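Local coordinates for putative ribose 5-phosphate isomerase (Leishmania infantum, PDB 6FXW), which probably interconverts ribose 5-phosphate and ribulose 5-phosphate in the pentose phosphate pathway, at residues R116-G119 and M120-R124; D95-T98 and A99-R103; E134-E138 and G139-N143; A54-C57 and E58-K62. All coordinates share one frame; numbering follows the deposited sequence.

Contact 1 of 4, residues R116-G119 and M120-R124; sequences RTSG and MEVIR. With SO4 (sulfate ion), chain B.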
loop_
_atom_site.group_PDB
_atom_site.type_symbol
_atom_site.label_atom_id
_atom_site.label_comp_id
_atom_site.label_asym_id
_atom_site.label_seq_id
_atom_site.Cartn_x
_atom_site.Cartn_y
_atom_site.Cartn_z
ATOM N N ARG A 116 -3.133 -12.036 -3.117
ATOM C CA ARG A 116 -1.858 -11.977 -3.820
ATOM C C ARG A 116 -1.263 -10.560 -3.732
ATOM O O ARG A 116 -0.080 -10.369 -4.123
ATOM C CB ARG A 116 -1.997 -12.372 -5.281
ATOM C CG ARG A 116 -2.460 -13.794 -5.438
ATOM C CD ARG A 116 -2.709 -14.071 -6.902
ATOM N NE ARG A 116 -3.200 -15.450 -7.053
ATOM C CZ ARG A 116 -3.807 -15.878 -8.109
ATOM N NH1 ARG A 116 -4.194 -15.038 -9.057
ATOM N NH2 ARG A 116 -4.115 -17.161 -8.167
ATOM N N THR A 117 -1.990 -9.596 -3.136
ATOM C CA THR A 117 -1.581 -8.173 -3.019
ATOM C C THR A 117 -1.371 -7.777 -1.582
ATOM O O THR A 117 -0.372 -7.136 -1.254
ATOM C CB THR A 117 -2.562 -7.254 -3.719
ATOM O OG1 THR A 117 -3.860 -7.682 -3.249
ATOM C CG2 THR A 117 -2.548 -7.400 -5.218
ATOM N N SER A 118 -2.216 -8.201 -0.647
ATOM C CA SER A 118 -2.134 -7.820 0.786
ATOM C C SER A 118 -1.598 -9.016 1.534
ATOM O O SER A 118 -2.120 -10.137 1.452
ATOM C CB SER A 118 -3.495 -7.487 1.319
ATOM O OG SER A 118 -4.011 -6.340 0.666
ATOM N N GLY A 119 -0.568 -8.793 2.388
ATOM C CA GLY A 119 -0.137 -9.817 3.312
ATOM C C GLY A 119 -1.100 -10.085 4.439
ATOM O O GLY A 119 -2.006 -9.309 4.691
ATOM N N MET A 120 -0.899 -11.223 5.088
ATOM C CA MET A 120 -1.862 -11.675 6.092
ATOM C C MET A 120 -1.995 -10.829 7.311
ATOM O O MET A 120 -3.114 -10.671 7.829
ATOM C CB MET A 120 -1.554 -13.109 6.539
ATOM C CG MET A 120 -1.826 -14.108 5.450
ATOM S SD MET A 120 -3.647 -14.328 5.278
ATOM C CE MET A 120 -3.676 -14.868 3.668
ATOM N N GLU A 121 -0.953 -10.133 7.748
ATOM C CA GLU A 121 -1.141 -9.258 8.875
ATOM C C GLU A 121 -1.906 -7.988 8.505
ATOM O O GLU A 121 -2.635 -7.422 9.304
ATOM C CB GLU A 121 0.202 -8.897 9.578
ATOM C CG GLU A 121 0.711 -10.083 10.432
ATOM C CD GLU A 121 -0.298 -10.662 11.417
ATOM O OE1 GLU A 121 -0.999 -9.867 12.048
ATOM O OE2 GLU A 121 -0.479 -11.924 11.447
ATOM N N VAL A 122 -1.722 -7.525 7.255
ATOM C CA VAL A 122 -2.522 -6.419 6.761
ATOM C C VAL A 122 -3.990 -6.874 6.600
ATOM O O VAL A 122 -4.885 -6.139 6.974
ATOM C CB VAL A 122 -1.917 -5.876 5.434
ATOM C CG1 VAL A 122 -2.866 -4.939 4.697
ATOM C CG2 VAL A 122 -0.624 -5.196 5.748
ATOM N N ILE A 123 -4.194 -8.085 6.085
ATOM C CA ILE A 123 -5.564 -8.617 6.008
ATOM C C ILE A 123 -6.199 -8.701 7.395
ATOM O O ILE A 123 -7.370 -8.328 7.536
ATOM C CB ILE A 123 -5.561 -9.955 5.313
ATOM C CG1 ILE A 123 -5.261 -9.776 3.812
ATOM C CG2 ILE A 123 -6.873 -10.759 5.483
ATOM C CD1 ILE A 123 -5.013 -11.020 3.020
ATOM N N ARG A 124 -5.459 -9.075 8.412
ATOM C CA ARG A 124 -6.014 -9.121 9.776
ATOM C C ARG A 124 -6.545 -7.743 10.196
ATOM O O ARG A 124 -7.701 -7.591 10.668
ATOM C CB ARG A 124 -4.975 -9.639 10.756
ATOM C CG ARG A 124 -5.605 -9.823 12.131
ATOM C CD ARG A 124 -4.581 -10.119 13.223
ATOM N NE ARG A 124 -3.664 -11.154 12.924
ATOM C CZ ARG A 124 -3.905 -12.472 13.089
ATOM N NH1 ARG A 124 -5.083 -12.976 13.556
ATOM N NH2 ARG A 124 -2.963 -13.297 12.757
HETATM S S SO4 B . -5.474 -17.266 -12.072
HETATM O O1 SO4 B . -4.275 -17.739 -12.871
HETATM O O2 SO4 B . -5.446 -17.880 -10.745
HETATM O O3 SO4 B . -5.242 -15.724 -12.016
HETATM O O4 SO4 B . -6.625 -17.678 -12.824
#
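The first turn of helix 120-131 starts from Gly119 at the N-cap, and its opening bond runs from Ile123 N to Gly119 O at 2.9 Å, with an N-H...O angle of 163°. The Ile123 side chain packs back on the loop. CG1 stands beside the backbone N (chi1 -71°), which turns the branch back along the chain: Ile123 CG1 lies 3.8 Å from Ser118 CB, and Ile123 CD1 reaches Ser118 O at 3.4 Å. Val122 also faces the preceding loop, its CB 3.5 Å from Gly119 O. Within the helix, Arg124 forms a side-on salt bridge with Glu121, NE to OE1 and NH2 to OE2, each bond 3.1 Å long; both acceptor oxygens lie close to the guanidinium plane, and OE2 is met at its syn lone pair.

The loop leading into this turn comes from strand 110-114 and also contributes Arg116 to an anion site. Arg116, extended from CG to NE, presents the edge of its guanidinium to a sulfate: NH2 donates to O2 at 3.0 Å and NH1 to O3 at 3.2 Å. His14 of the same chain and Arg140 and Arg144 of the third subunit also bind this ion. It probably derives from the crystallisation liquor, but its setting is consistent with the substrate-phosphate pocket of RpiB enzymes, built between subunits.

Contact 2 of 4, residues D95-T98 and A99-R103; sequences DHVT and AQLSR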
loop_
_atom_site.group_PDB
_atom_site.type_symbol
_atom_site.label_atom_id
_atom_site.label_comp_id
_atom_site.label_asym_id
_atom_site.label_seq_id
_atom_site.Cartn_x
_atom_site.Cartn_y
_atom_site.Cartn_z
ATOM N N ASP A 95 -5.827 -1.483 3.307
ATOM C CA ASP A 95 -5.192 -1.005 4.493
ATOM C C ASP A 95 -6.223 -0.592 5.523
ATOM O O ASP A 95 -7.442 -0.701 5.326
ATOM C CB ASP A 95 -4.208 0.135 4.137
ATOM C CG ASP A 95 -4.910 1.413 3.997
ATOM O OD1 ASP A 95 -6.079 1.540 3.579
ATOM O OD2 ASP A 95 -4.278 2.407 4.418
ATOM N N HIS A 96 -5.749 -0.062 6.645
ATOM C CA HIS A 96 -6.625 0.338 7.747
ATOM C C HIS A 96 -7.524 1.479 7.338
ATOM O O HIS A 96 -8.751 1.527 7.704
ATOM C CB HIS A 96 -5.746 0.731 8.942
ATOM C CG HIS A 96 -6.494 0.992 10.189
ATOM N ND1 HIS A 96 -6.658 0.024 11.159
ATOM C CD2 HIS A 96 -7.125 2.105 10.649
ATOM C CE1 HIS A 96 -7.275 0.576 12.208
ATOM N NE2 HIS A 96 -7.618 1.829 11.902
ATOM N N VAL A 97 -6.992 2.486 6.650
ATOM C CA VAL A 97 -7.790 3.639 6.377
ATOM C C VAL A 97 -8.908 3.341 5.376
ATOM O O VAL A 97 -10.054 3.791 5.563
ATOM C CB VAL A 97 -6.888 4.757 5.825
ATOM C CG1 VAL A 97 -7.714 5.851 5.168
ATOM C CG2 VAL A 97 -6.029 5.275 6.971
ATOM N N THR A 98 -8.635 2.557 4.334
ATOM C CA THR A 98 -9.680 2.171 3.422
ATOM C C THR A 98 -10.733 1.294 4.101
ATOM O O THR A 98 -11.931 1.495 3.912
ATOM C CB THR A 98 -9.158 1.488 2.148
ATOM O OG1 THR A 98 -8.242 0.419 2.479
ATOM C CG2 THR A 98 -8.430 2.499 1.292
ATOM N N ALA A 99 -10.257 0.395 4.962
ATOM C CA ALA A 99 -11.259 -0.384 5.740
ATOM C C ALA A 99 -12.147 0.463 6.566
ATOM O O ALA A 99 -13.392 0.308 6.584
ATOM C CB ALA A 99 -10.550 -1.398 6.610
ATOM N N GLN A 100 -11.564 1.436 7.297
ATOM C CA GLN A 100 -12.354 2.329 8.149
ATOM C C GLN A 100 -13.322 3.188 7.372
ATOM O O GLN A 100 -14.511 3.251 7.689
ATOM C CB GLN A 100 -11.389 3.214 8.934
ATOM C CG GLN A 100 -12.098 4.188 9.844
ATOM C CD GLN A 100 -11.072 5.105 10.563
ATOM O OE1 GLN A 100 -10.010 4.674 10.881
ATOM N NE2 GLN A 100 -11.433 6.347 10.817
ATOM N N LEU A 101 -12.840 3.843 6.301
ATOM C CA LEU A 101 -13.698 4.762 5.511
ATOM C C LEU A 101 -14.735 4.071 4.630
ATOM O O LEU A 101 -15.825 4.604 4.432
ATOM C CB LEU A 101 -12.838 5.705 4.722
ATOM C CG LEU A 101 -11.988 6.620 5.554
ATOM C CD1 LEU A 101 -11.105 7.515 4.741
ATOM C CD2 LEU A 101 -12.850 7.512 6.452
ATOM N N SER A 102 -14.488 2.792 4.252
ATOM C CA SER A 102 -15.438 2.011 3.480
ATOM C C SER A 102 -16.719 1.830 4.338
ATOM O O SER A 102 -17.787 1.719 3.769
ATOM C CB SER A 102 -14.942 0.660 3.114
ATOM O OG SER A 102 -14.825 -0.207 4.197
ATOM N N ARG A 103 -16.553 1.792 5.666
ATOM C CA ARG A 103 -17.671 1.713 6.602
ATOM C C ARG A 103 -18.175 3.102 7.001
ATOM O O ARG A 103 -19.370 3.397 6.864
ATOM C CB ARG A 103 -17.228 0.935 7.822
ATOM C CG ARG A 103 -16.846 -0.524 7.565
ATOM C CD ARG A 103 -17.999 -1.403 7.113
ATOM N NE ARG A 103 -18.989 -1.382 8.147
ATOM C CZ ARG A 103 -20.276 -1.035 8.047
ATOM N NH1 ARG A 103 -20.878 -0.796 6.887
ATOM N NH2 ARG A 103 -21.014 -0.921 9.156
#
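Asp95 caps helix 96-104, and the acceptor that does so is OD1, which serves two donors. Thr98 N meets it at 2.9 Å with a nearly straight N-H...O angle of 169°, on the syn side but 30° out of the carboxylate plane. Thr98 OG1 gives its proton to the anti lone pair of the same OD1 at 2.7 Å. That hydroxyl sits between the backbone N and the carbonyl carbon (chi1 50°), the rotamer that turns it back toward the cap, and it is also hydrogen-bonded to Tyr94 N.

The i to i+4 backbone bonds begin at the cap residue itself: Ala99 N to Asp95 O at 3.0 Å, Gln100 N to His96 O at 2.8 Å, Leu101 N to Val97 O and Ser102 N to Thr98 O, both 2.9 Å. Ser102 OG donates to Ala99 O at 2.8 Å, one turn back. Val97 and Leu101 lie side by side, Val97 CG1 to Leu101 CD1 at 3.8 Å, and both pack on the third subunit. Gln100 passes His96 with its amide almost perpendicular to the ring, yet their polar ends find partners elsewhere: His96 ND1 at Asp125 OD1, Gln100 NE2 at Gln104 OE1. The His96 ring stacks on His96 of the fourth subunit. Arg103 NH1 is hydrogen-bonded to Asn107 OD1, while the links from its NE to Thr133 O and from its NH2 to Glu134 are weak.

With two donors on one buried carboxylate oxygen at the start of a helix, the surroundings probably favour the ionised form of Asp95, whose negative charge would suit the helix dipole.

Contact 3 of 4, residues E134-E138 and G139-N143; sequences EPLAE and GRHGN. With SO4 (sulfate ion), chain C.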
loop_
_atom_site.group_PDB
_atom_site.type_symbol
_atom_site.label_atom_id
_atom_site.label_comp_id
_atom_site.label_asym_id
_atom_site.label_seq_id
_atom_site.Cartn_x
_atom_site.Cartn_y
_atom_site.Cartn_z
ATOM N N GLU A 134 -18.545 1.605 12.349
ATOM C CA GLU A 134 -19.912 1.982 11.973
ATOM C C GLU A 134 -19.975 3.158 11.053
ATOM O O GLU A 134 -19.022 3.985 11.040
ATOM C CB GLU A 134 -20.720 2.263 13.242
ATOM C CG GLU A 134 -21.115 0.944 13.946
ATOM C CD GLU A 134 -22.018 0.036 13.096
ATOM O OE1 GLU A 134 -21.539 -0.905 12.330
ATOM O OE2 GLU A 134 -23.252 0.263 13.180
ATOM N N PRO A 135 -21.064 3.285 10.278
ATOM C CA PRO A 135 -21.230 4.424 9.403
ATOM C C PRO A 135 -21.414 5.722 10.184
ATOM O O PRO A 135 -22.024 5.711 11.263
ATOM C CB PRO A 135 -22.431 4.067 8.570
ATOM C CG PRO A 135 -23.158 3.007 9.333
ATOM C CD PRO A 135 -22.209 2.355 10.221
ATOM N N LEU A 136 -20.809 6.790 9.726
ATOM C CA LEU A 136 -20.721 8.085 10.500
ATOM C C LEU A 136 -22.091 8.672 10.326
ATOM O O LEU A 136 -22.765 8.439 9.323
ATOM C CB LEU A 136 -19.699 9.067 9.950
ATOM C CG LEU A 136 -18.286 8.813 10.379
ATOM C CD1 LEU A 136 -17.359 9.769 9.668
ATOM C CD2 LEU A 136 -18.040 8.839 11.883
ATOM N N ALA A 137 -22.473 9.418 11.366
ATOM C CA ALA A 137 -23.778 10.053 11.427
ATOM C C ALA A 137 -23.901 11.303 10.569
ATOM O O ALA A 137 -25.029 11.602 10.158
ATOM C CB ALA A 137 -24.111 10.363 12.888
ATOM N N GLU A 138 -22.818 12.056 10.279
ATOM C CA GLU A 138 -22.994 13.137 9.267
ATOM C C GLU A 138 -23.606 12.669 7.914
ATOM O O GLU A 138 -23.173 11.633 7.129
ATOM C CB GLU A 138 -21.851 14.144 9.063
ATOM C CG GLU A 138 -22.011 15.084 7.819
ATOM C CD GLU A 138 -22.820 16.403 7.911
ATOM O OE1 GLU A 138 -23.082 17.019 6.869
ATOM O OE2 GLU A 138 -23.176 16.882 8.996
ATOM N N GLY A 139 -24.631 13.527 7.663
ATOM C CA GLY A 139 -25.646 13.308 6.754
ATOM C C GLY A 139 -25.022 13.286 5.388
ATOM O O GLY A 139 -25.631 12.633 4.531
ATOM N N ARG A 140 -23.888 13.993 5.168
ATOM C CA ARG A 140 -23.376 14.050 3.745
ATOM C C ARG A 140 -22.976 12.672 3.139
ATOM O O ARG A 140 -23.210 12.380 1.980
ATOM C CB ARG A 140 -22.263 15.037 3.629
ATOM C CG ARG A 140 -20.963 14.666 4.278
ATOM C CD ARG A 140 -20.077 15.855 4.226
ATOM N NE ARG A 140 -18.799 15.488 4.745
ATOM C CZ ARG A 140 -18.415 15.525 6.034
ATOM N NH1 ARG A 140 -19.269 15.837 7.005
ATOM N NH2 ARG A 140 -17.157 15.152 6.394
ATOM N N HIS A 141 -22.417 11.826 3.970
ATOM C CA HIS A 141 -22.010 10.478 3.482
ATOM C C HIS A 141 -23.207 9.636 3.190
ATOM O O HIS A 141 -23.244 8.955 2.161
ATOM C CB HIS A 141 -21.142 9.800 4.540
ATOM C CG HIS A 141 -20.051 10.676 4.990
ATOM N ND1 HIS A 141 -19.065 11.062 4.134
ATOM C CD2 HIS A 141 -19.750 11.215 6.204
ATOM C CE1 HIS A 141 -18.189 11.820 4.794
ATOM N NE2 HIS A 141 -18.591 11.917 6.046
ATOM N N GLY A 142 -24.261 9.674 4.049
ATOM C CA GLY A 142 -25.483 8.970 3.748
ATOM C C GLY A 142 -26.189 9.463 2.527
ATOM O O GLY A 142 -26.775 8.682 1.780
ATOM N N ASN A 143 -26.089 10.773 2.265
ATOM C CA ASN A 143 -26.704 11.286 1.123
ATOM C C ASN A 143 -26.027 10.781 -0.166
ATOM O O ASN A 143 -26.691 10.526 -1.195
ATOM C CB ASN A 143 -26.688 12.803 1.204
ATOM C CG ASN A 143 -27.392 13.422 0.090
ATOM O OD1 ASN A 143 -28.607 13.169 -0.147
ATOM N ND2 ASN A 143 -26.633 14.249 -0.687
HETATM S S SO4 C . -15.588 14.908 2.932
HETATM O O1 SO4 C . -15.456 15.530 4.309
HETATM O O2 SO4 C . -14.725 15.622 1.992
HETATM O O3 SO4 C . -15.106 13.446 3.186
HETATM O O4 SO4 C . -16.974 15.036 2.583
#
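Glu138 holds the N-cap of helix 139-155 and meets its first turn through backbone and side chain. The more compact part is around Glu138 O: His141 N donates to it at 3.3 Å, a bent bond (140°) with the donor above the carbonyl plane, while His141 CD2 comes within 3.6 Å of that oxygen. Leu136 CB approaches His141 CD2 more loosely, at 4.3 Å. The buried imidazole has Arg140 CG over the centre of one face and stacks with the His105 ring.

The outer side, where Glu138 and Arg140 are exposed to solvent, is looser. These side chains cross at about a right angle, and their salt bridge is long, Glu138 OE1 to Arg140 NH1 at 4.0 Å; the much closer approach of Glu138 CG to NH1 is doubtful. Arg140 instead spends its other nitrogens on a sulfate, NE to O4 at 2.9 Å and NH2 to O1 at 2.7 Å. Arg144 of this chain and His14 and Arg116 of the third subunit also bind this ion, consistent with a phosphate pocket shared between subunits.

The loop between helices 120-131 and 139-155 packs on helix 96-104, with Leu136 bonded through its backbone to Gln104 and Pro135 against Arg103.

Contact 4 of 4, residues A54-C57 and E58-K62; sequences AQVC and EAILK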
loop_
_atom_site.group_PDB
_atom_site.type_symbol
_atom_site.label_atom_id
_atom_site.label_comp_id
_atom_site.label_asym_id
_atom_site.label_seq_id
_atom_site.Cartn_x
_atom_site.Cartn_y
_atom_site.Cartn_z
ATOM N N ALA A 54 -21.421 -13.942 -6.006
ATOM C CA ALA A 54 -22.881 -14.036 -6.020
ATOM C C ALA A 54 -23.388 -14.788 -4.796
ATOM O O ALA A 54 -24.422 -14.381 -4.201
ATOM C CB ALA A 54 -23.312 -14.696 -7.321
ATOM N N GLN A 55 -22.752 -15.867 -4.402
ATOM C CA GLN A 55 -23.125 -16.569 -3.184
ATOM C C GLN A 55 -23.195 -15.701 -1.969
ATOM O O GLN A 55 -24.159 -15.697 -1.181
ATOM C CB GLN A 55 -22.285 -17.830 -2.874
ATOM C CG GLN A 55 -22.398 -18.963 -3.833
ATOM C CD GLN A 55 -21.760 -20.236 -3.319
ATOM O OE1 GLN A 55 -20.889 -20.792 -4.007
ATOM N NE2 GLN A 55 -22.173 -20.744 -2.110
ATOM N N VAL A 56 -22.164 -14.892 -1.774
ATOM C CA VAL A 56 -22.075 -14.033 -0.586
ATOM C C VAL A 56 -23.155 -12.913 -0.685
ATOM O O VAL A 56 -23.852 -12.553 0.299
ATOM C CB VAL A 56 -20.659 -13.409 -0.479
ATOM C CG1 VAL A 56 -20.609 -12.355 0.572
ATOM C CG2 VAL A 56 -19.683 -14.488 -0.054
ATOM N N CYS A 57 -23.305 -12.300 -1.867
ATOM C CA CYS A 57 -24.308 -11.239 -2.089
ATOM C C CYS A 57 -25.705 -11.766 -1.753
ATOM O O CYS A 57 -26.491 -11.138 -1.084
ATOM C CB CYS A 57 -24.283 -10.696 -3.525
ATOM S SG CYS A 57 -22.795 -9.698 -3.791
ATOM N N GLU A 58 -25.961 -13.000 -2.259
ATOM C CA GLU A 58 -27.301 -13.540 -2.050
ATOM C C GLU A 58 -27.479 -13.868 -0.587
ATOM O O GLU A 58 -28.601 -13.628 -0.043
ATOM C CB GLU A 58 -27.532 -14.785 -2.903
ATOM C CG GLU A 58 -28.126 -14.429 -4.247
ATOM C CD GLU A 58 -29.514 -13.734 -4.217
ATOM O OE1 GLU A 58 -29.804 -12.998 -5.205
ATOM O OE2 GLU A 58 -30.314 -13.921 -3.236
ATOM N N ALA A 59 -26.477 -14.357 0.139
ATOM C CA ALA A 59 -26.592 -14.560 1.607
ATOM C C ALA A 59 -26.989 -13.311 2.327
ATOM O O ALA A 59 -27.805 -13.341 3.251
ATOM C CB ALA A 59 -25.319 -15.140 2.187
ATOM N N ILE A 60 -26.368 -12.193 1.978
ATOM C CA ILE A 60 -26.709 -10.938 2.592
ATOM C C ILE A 60 -28.138 -10.501 2.235
ATOM O O ILE A 60 -28.923 -10.121 3.122
ATOM C CB ILE A 60 -25.699 -9.859 2.211
ATOM C CG1 ILE A 60 -24.333 -10.212 2.814
ATOM C CG2 ILE A 60 -26.125 -8.499 2.641
ATOM C CD1 ILE A 60 -23.161 -9.454 2.231
ATOM N N LEU A 61 -28.482 -10.571 0.957
ATOM C CA LEU A 61 -29.779 -10.121 0.538
ATOM C C LEU A 61 -30.967 -10.939 1.145
ATOM O O LEU A 61 -32.046 -10.372 1.333
ATOM C CB LEU A 61 -29.849 -10.098 -0.987
ATOM C CG LEU A 61 -28.921 -9.016 -1.559
ATOM C CD1 LEU A 61 -28.837 -9.223 -3.062
ATOM C CD2 LEU A 61 -29.291 -7.604 -1.227
ATOM N N LYS A 62 -30.690 -12.192 1.415
ATOM C CA LYS A 62 -31.707 -13.076 2.022
ATOM C C LYS A 62 -31.657 -13.010 3.533
ATOM O O LYS A 62 -32.475 -13.743 4.150
ATOM C CB LYS A 62 -31.419 -14.497 1.645
ATOM C CG LYS A 62 -31.625 -14.857 0.228
ATOM C CD LYS A 62 -31.472 -16.408 0.116
ATOM C CE LYS A 62 -30.285 -17.059 0.874
ATOM N NZ LYS A 62 -29.881 -18.393 0.231
#
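Ile60 and Val56 make an i to i+4 side-chain contact on helix 49-61. From its CB, Ile60 first meets Cys57 O at 3.6 Å. Its CG1 stands beside the backbone N, opposite the carbonyl carbon (chi1 -66°), a torsion that places the longer branch over the preceding turn, CG1 3.5 Å from Val56 O. CD1, at the tip, lies 3.7 Å from Val56 O and 4.2 Å from Val56 CG1, which makes the apolar contact between the two side chains a light one.

The same carbonyl is engaged by the backbone: Ile60 N donates to Val56 O at 3.0 Å with an angle of 163°. Equivalent bonds join Glu58 N to Ala54 O, Ala59 N to Gln55 O and Leu61 N to Cys57 O, an unbroken alpha-helical pattern through the middle of the segment. Leu61 also folds over its acceptor, CG lying 3.3 Å from Cys57 O. Glu58 CB rests 3.4 Å from Ala54 O, beyond which the chain bends about the CB-CG bond and the carboxylate departs from the turn.

Helix 49-61 follows strand 33-38 and precedes strand 67-72 in the alpha/beta fold. Its inner face, made by Val56, Cys57 and Ile60, lies against Ile110 of strand 110-114 in the parallel sheet, while Ala54 and Cys57 touch Phe85 and Ala59 touches Met39, both in loops.

In the fold
From the N terminus the order is contact 4, contact 2, contact 1 and contact 3. They stand in series without nesting or crossing, and none closes a long loop: contacts 2 and 4 are within helices, contacts 1 and 3 join a loop to the first turn of a helix. Contact 4 belongs to helix 49-61, on the opposite side of the chain's centre from contacts 1 and 2. Contact 2 starts the helix of the beta-alpha-beta unit linking strands 90-92 and 110-114, and contact 1 follows that second strand. Contacts 2 and 3 touch through a weak Arg103-Glu134 ion pair. Contact 1 of one subunit and contact 3 of another contribute Arg116 and Arg140 to the same sulfate site.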